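Local coordinates for protein peroxiredoxin PRX1, mitochondrial (Saccharomyces cerevisiae, PDB 5YKJ) that reduces peroxides in mitochondria as a 1-Cys peroxiredoxin, its oxidised thiol probably being restored through the glutathione and thioredoxin systems, at residues P9-D14 and P95-T100; G31-H36 and S129-D134. All coordinates share one frame; numbering follows the deposited sequence.

Interaction 1. Residues P9-D14 and P95-T100; sequences PNFDAD and PIIGDT
Gly98 and Asp14 make the one direct polar link between residues 9-14 and 95-100, a backbone hydrogen bond from Gly98 N to Asp14 O of 2.9 Å. The bond is nearly straight, 164° at the hydrogen, with the donor tilted 20° from the carbonyl plane. A water doubles this link: it accepts from Asp14 N at 3.1 Å and donates to Gly98 O at 2.8 Å. The two backbones are therefore joined on both polar groups of Gly98, once directly and once through solvent.

The apolar part of the contact gathers on Ile97, whose two branches serve different partners. Its CD1 methyl meets Phe11 tip to tip, at the ring edge and near the ring plane, 3.7 Å from Phe11 CZ. Phe11 can reach it because CG sits between the backbone N and the carbonyl carbon (chi1 57°), and the ring extends from there toward Ile97. The other branch, Ile97 CG2, lies 3.8 Å from Ala13 CB and also rests against Asp14 O, the acceptor of the direct bond.

Within residues 9-14, Asn10 OD1 accepts from Phe11 N at 2.7 Å, with the donor above the carbonyl plane and the bond bent. Tyr23 N donates to the same oxygen and Asn10 ND2 reaches Asn21 OD1, so both ends of the amide are held just before strand 12-13.

Phe11 stacks on Phe22 and packs on Val104 and Leu107 of helix 103-107. The contact lays the N-terminal hairpin of strands 12-13 and 20-21 against strand 96-98, at the edge of the five-stranded sheet beside strand 63-69. Thr16 OG1, from the hairpin's connecting loop, adds a hydrogen bond with Ile96 N, and helix 73-87 packs against Ile96 and Asp14.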
loop_
_atom_site.group_PDB
_atom_site.type_symbol
_atom_site.label_atom_id
_atom_site.label_comp_id
_atom_site.label_asym_id
_atom_site.label_seq_id
_atom_site.Cartn_x
_atom_site.Cartn_y
_atom_site.Cartn_z
ATOM N N PRO A 9 -11.609 6.021 -1.785
ATOM C CA PRO A 9 -12.206 7.161 -2.473
ATOM C C PRO A 9 -11.338 7.739 -3.575
ATOM O O PRO A 9 -10.204 7.857 -3.414
ATOM C CB PRO A 9 -12.356 8.233 -1.390
ATOM C CG PRO A 9 -11.835 7.670 -0.166
ATOM C CD PRO A 9 -11.475 6.255 -0.353
ATOM N N ASN A 10 -11.965 8.083 -4.685
ATOM C CA ASN A 10 -11.268 8.705 -5.762
ATOM C C ASN A 10 -11.052 10.192 -5.475
ATOM O O ASN A 10 -11.731 10.767 -4.720
ATOM C CB ASN A 10 -12.048 8.542 -7.057
ATOM C CG ASN A 10 -11.195 8.805 -8.298
ATOM O OD1 ASN A 10 -10.033 9.038 -8.203
ATOM N ND2 ASN A 10 -11.834 8.789 -9.456
ATOM N N PHE A 11 -10.078 10.770 -6.135
ATOM C CA PHE A 11 -9.753 12.152 -5.945
ATOM C C PHE A 11 -8.938 12.670 -7.107
ATOM O O PHE A 11 -8.397 11.939 -7.785
ATOM C CB PHE A 11 -9.004 12.410 -4.600
ATOM C CG PHE A 11 -7.729 11.634 -4.426
ATOM C CD1 PHE A 11 -6.533 12.144 -4.868
ATOM C CD2 PHE A 11 -7.711 10.425 -3.777
ATOM C CE1 PHE A 11 -5.367 11.437 -4.769
ATOM C CE2 PHE A 11 -6.537 9.740 -3.641
ATOM C CZ PHE A 11 -5.364 10.253 -4.116
ATOM N N ASP A 12 -8.886 13.981 -7.220
ATOM C CA ASP A 12 -8.049 14.663 -8.160
ATOM C C ASP A 12 -6.992 15.380 -7.331
ATOM O O ASP A 12 -7.288 15.887 -6.322
ATOM C CB ASP A 12 -8.799 15.696 -8.997
ATOM C CG ASP A 12 -9.781 15.069 -9.959
ATOM O OD1 ASP A 12 -9.481 14.213 -10.694
ATOM O OD2 ASP A 12 -10.906 15.491 -9.949
ATOM N N ALA A 13 -5.770 15.393 -7.798
ATOM C CA ALA A 13 -4.720 16.054 -7.066
ATOM C C ALA A 13 -3.592 16.492 -7.959
ATOM O O ALA A 13 -3.425 15.993 -8.987
ATOM C CB ALA A 13 -4.134 15.108 -6.030
ATOM N N ASP A 14 -2.842 17.447 -7.442
ATOM C CA ASP A 14 -1.615 17.916 -8.024
ATOM C C ASP A 14 -0.510 17.019 -7.437
ATOM O O ASP A 14 -0.508 16.730 -6.292
ATOM C CB ASP A 14 -1.374 19.369 -7.649
ATOM C CG ASP A 14 -2.600 20.201 -7.820
ATOM O OD1 ASP A 14 -2.862 20.566 -8.956
ATOM O OD2 ASP A 14 -3.347 20.428 -6.827
ATOM N N PRO A 95 4.381 9.067 -8.442
ATOM C CA PRO A 95 4.035 10.383 -7.964
ATOM C C PRO A 95 4.014 10.532 -6.456
ATOM O O PRO A 95 3.838 9.596 -5.772
ATOM C CB PRO A 95 2.586 10.576 -8.420
ATOM C CG PRO A 95 2.178 9.357 -9.125
ATOM C CD PRO A 95 3.173 8.322 -8.829
ATOM N N ILE A 96 4.185 11.761 -6.038
ATOM C CA ILE A 96 3.994 12.143 -4.676
ATOM C C ILE A 96 2.926 13.253 -4.751
ATOM O O ILE A 96 3.101 14.188 -5.431
ATOM C CB ILE A 96 5.242 12.663 -3.952
ATOM C CG1 ILE A 96 6.384 11.656 -4.103
ATOM C CG2 ILE A 96 4.933 12.851 -2.481
ATOM C CD1 ILE A 96 7.596 11.985 -3.309
ATOM N N ILE A 97 1.822 13.056 -4.032
ATOM C CA ILE A 97 0.734 13.987 -4.024
ATOM C C ILE A 97 1.016 15.228 -3.160
ATOM O O ILE A 97 1.398 15.117 -2.069
ATOM C CB ILE A 97 -0.541 13.292 -3.473
ATOM C CG1 ILE A 97 -0.968 12.110 -4.356
ATOM C CG2 ILE A 97 -1.663 14.294 -3.226
ATOM C CD1 ILE A 97 -1.775 11.052 -3.611
ATOM N N GLY A 98 0.788 16.399 -3.732
ATOM C CA GLY A 98 0.960 17.617 -2.987
ATOM C C GLY A 98 -0.326 17.975 -2.265
ATOM O O GLY A 98 -1.171 18.608 -2.769
ATOM N N ASP A 99 -0.449 17.509 -1.058
ATOM C CA ASP A 99 -1.618 17.713 -0.245
ATOM C C ASP A 99 -1.409 18.852 0.736
ATOM O O ASP A 99 -1.467 18.711 1.897
ATOM C CB ASP A 99 -1.916 16.405 0.483
ATOM C CG ASP A 99 -3.343 16.318 0.991
ATOM O OD1 ASP A 99 -4.172 16.903 0.401
ATOM O OD2 ASP A 99 -3.548 15.632 1.959
ATOM N N THR A 100 -1.224 20.020 0.163
ATOM C CA THR A 100 -0.835 21.182 0.864
ATOM C C THR A 100 -1.758 21.536 2.035
ATOM O O THR A 100 -1.314 21.971 3.022
ATOM C CB THR A 100 -0.894 22.357 -0.128
ATOM O OG1 THR A 100 -0.210 22.028 -1.339
ATOM C CG2 THR A 100 -0.388 23.581 0.484
HETATM O O HOH W 1 -3.331 18.279 -4.526
#

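Interaction 2. Residues G31-H36 and S129-D134; sequences GVLFSH and SVFVID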
loop_
_atom_site.group_PDB
_atom_site.type_symbol
_atom_site.label_atom_id
_atom_site.label_comp_id
_atom_site.label_asym_id
_atom_site.label_seq_id
_atom_site.Cartn_x
_atom_site.Cartn_y
_atom_site.Cartn_z
ATOM N N GLY A 31 -2.636 -1.014 -6.119
ATOM C CA GLY A 31 -2.046 0.196 -5.645
ATOM C C GLY A 31 -1.585 0.172 -4.184
ATOM O O GLY A 31 -2.151 -0.474 -3.399
ATOM N N VAL A 32 -0.529 0.906 -3.926
ATOM C CA VAL A 32 -0.034 1.133 -2.591
ATOM C C VAL A 32 0.039 2.663 -2.382
ATOM O O VAL A 32 0.829 3.318 -2.988
ATOM C CB VAL A 32 1.314 0.451 -2.313
ATOM C CG1 VAL A 32 1.805 0.791 -0.925
ATOM C CG2 VAL A 32 1.207 -1.035 -2.398
ATOM N N LEU A 33 -0.837 3.173 -1.517
ATOM C CA LEU A 33 -0.832 4.565 -1.189
ATOM C C LEU A 33 -0.170 4.701 0.203
ATOM O O LEU A 33 -0.656 4.157 1.128
ATOM C CB LEU A 33 -2.233 5.145 -1.204
ATOM C CG LEU A 33 -2.537 6.543 -0.704
ATOM C CD1 LEU A 33 -1.874 7.567 -1.567
ATOM C CD2 LEU A 33 -4.037 6.760 -0.559
ATOM N N PHE A 34 0.945 5.410 0.268
ATOM C CA PHE A 34 1.684 5.599 1.478
ATOM C C PHE A 34 1.797 7.087 1.830
ATOM O O PHE A 34 1.980 7.880 1.020
ATOM C CB PHE A 34 3.070 4.938 1.446
ATOM C CG PHE A 34 3.919 5.291 0.249
ATOM C CD1 PHE A 34 3.848 4.568 -0.856
ATOM C CD2 PHE A 34 4.767 6.344 0.265
ATOM C CE1 PHE A 34 4.615 4.853 -1.924
ATOM C CE2 PHE A 34 5.560 6.642 -0.815
ATOM C CZ PHE A 34 5.460 5.907 -1.908
ATOM N N SER A 35 1.646 7.348 3.118
ATOM C CA SER A 35 1.540 8.652 3.657
ATOM C C SER A 35 2.669 9.145 4.555
ATOM O O SER A 35 3.227 8.419 5.249
ATOM C CB SER A 35 0.230 8.728 4.443
ATOM O OG SER A 35 -0.786 8.140 3.714
ATOM N N HIS A 36 2.932 10.440 4.433
ATOM C CA HIS A 36 3.942 11.139 5.188
ATOM C C HIS A 36 3.436 12.478 5.694
ATOM O O HIS A 36 2.802 13.155 5.031
ATOM C CB HIS A 36 5.206 11.315 4.332
ATOM C CG HIS A 36 5.719 10.025 3.823
ATOM N ND1 HIS A 36 6.545 9.220 4.548
ATOM C CD2 HIS A 36 5.487 9.373 2.672
ATOM C CE1 HIS A 36 6.756 8.110 3.888
ATOM N NE2 HIS A 36 6.141 8.184 2.742
ATOM N N SER A 129 -0.584 6.416 7.319
ATOM C CA SER A 129 -1.141 5.157 6.898
ATOM C C SER A 129 -0.689 4.709 5.529
ATOM O O SER A 129 -0.376 5.469 4.720
ATOM C CB SER A 129 -2.670 5.178 6.969
ATOM O OG SER A 129 -3.110 5.472 8.248
ATOM N N VAL A 130 -0.683 3.402 5.370
ATOM C CA VAL A 130 -0.397 2.769 4.106
ATOM C C VAL A 130 -1.641 1.950 3.744
ATOM O O VAL A 130 -2.099 1.217 4.508
ATOM C CB VAL A 130 0.841 1.835 4.124
ATOM C CG1 VAL A 130 1.053 1.165 2.763
ATOM C CG2 VAL A 130 2.081 2.632 4.427
ATOM N N PHE A 131 -2.148 2.175 2.551
ATOM C CA PHE A 131 -3.306 1.464 2.082
ATOM C C PHE A 131 -2.963 0.610 0.850
ATOM O O PHE A 131 -2.443 1.123 -0.066
ATOM C CB PHE A 131 -4.418 2.472 1.662
ATOM C CG PHE A 131 -4.804 3.484 2.719
ATOM C CD1 PHE A 131 -4.089 4.655 2.914
ATOM C CD2 PHE A 131 -5.917 3.282 3.517
ATOM C CE1 PHE A 131 -4.446 5.552 3.865
ATOM C CE2 PHE A 131 -6.259 4.221 4.478
ATOM C CZ PHE A 131 -5.540 5.334 4.607
ATOM N N VAL A 132 -3.254 -0.689 0.895
ATOM C CA VAL A 132 -3.063 -1.564 -0.244
ATOM C C VAL A 132 -4.429 -1.681 -0.899
ATOM O O VAL A 132 -5.357 -2.069 -0.271
ATOM C CB VAL A 132 -2.599 -2.915 0.211
ATOM C CG1 VAL A 132 -2.432 -3.844 -0.979
ATOM C CG2 VAL A 132 -1.317 -2.778 0.972
ATOM N N ILE A 133 -4.493 -1.275 -2.154
ATOM C CA ILE A 133 -5.737 -1.205 -2.923
ATOM C C ILE A 133 -5.746 -2.129 -4.139
ATOM O O ILE A 133 -4.810 -2.199 -4.846
ATOM C CB ILE A 133 -5.926 0.224 -3.352
ATOM C CG1 ILE A 133 -5.958 1.079 -2.109
ATOM C CG2 ILE A 133 -7.166 0.445 -4.192
ATOM C CD1 ILE A 133 -5.779 2.555 -2.359
ATOM N N ASP A 134 -6.838 -2.856 -4.294
ATOM C CA ASP A 134 -6.948 -3.755 -5.389
ATOM C C ASP A 134 -7.414 -3.062 -6.672
ATOM O O ASP A 134 -7.722 -1.955 -6.691
ATOM C CB ASP A 134 -7.708 -5.035 -5.022
ATOM C CG ASP A 134 -9.226 -4.846 -4.919
ATOM O OD1 ASP A 134 -9.745 -3.872 -5.378
ATOM O OD2 ASP A 134 -9.816 -5.739 -4.360
#
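Gly31 to Ser35 pair in antiparallel fashion with Ile133 back to Ser129, the axes of strands 31-36 and 129-133 approaching to 4.7 Å and their directions differing by 167°. Gly31 and Ile133 exchange two backbone hydrogen bonds, both 2.8 Å between N and O, and Leu33 with Phe131 forms the next hydrogen-bonded pair. Val32 with Val132 and Phe34 with Val130 are the non-hydrogen-bonded pairs, helped by CA-H...O contacts such as Val130 CA to Leu33 O at 3.3 Å.

At the Ser35 end the backbone bond from Ser35 N to Ser129 O is weak, 3.2 Å and bent to 129°. The hydroxyl reinforces it: with OG anti to the carbonyl carbon (chi1 -44°), Ser35 OG donates to the same Ser129 O at 2.9 Å. An alanine here would probably leave Ser129 O with just the weak, bent bond from Ser35 N across this pair.

On one face Val32 CG1 meets Val130 CG1 at 3.8 Å, the two side chains crossing at a slant, and the other branch, Val130 CG2, touches Phe34 CB. On the other face Leu33 and Phe131 run alongside each other in the same direction, with Leu33 CD2 4.1 Å from Phe131 CD1. The Phe131 ring turns an edge toward Leu33 O and Ser35 OG, and Tyr108 meets it edge-to-face.

With strand 63-69 on the far side of 30-36 and strand 139-144 beyond 129-133, this buried antiparallel pair belongs to the central mixed sheet of the thioredoxin fold shared by peroxiredoxins.

From the N terminus, residues 9-14 come first and 31-36 second; 9-14 then meets 95-100, closing interaction 1 over 80 intervening residues, and 31-36 meets 129-134, closing interaction 2 over 92. The segments alternate along the chain, so the two closures cross and neither nests in the other. Interaction 1 joins the small N-terminal sheet to an outermost strand of the five-stranded sheet, whereas interaction 2 pairs two of its inner strands close to the centre of the chain. Their centres lie 13 Å apart, and they touch directly where Ile97 CD1 packs 4.0 Å from Leu33 CD1, across the intervening strand 63-69.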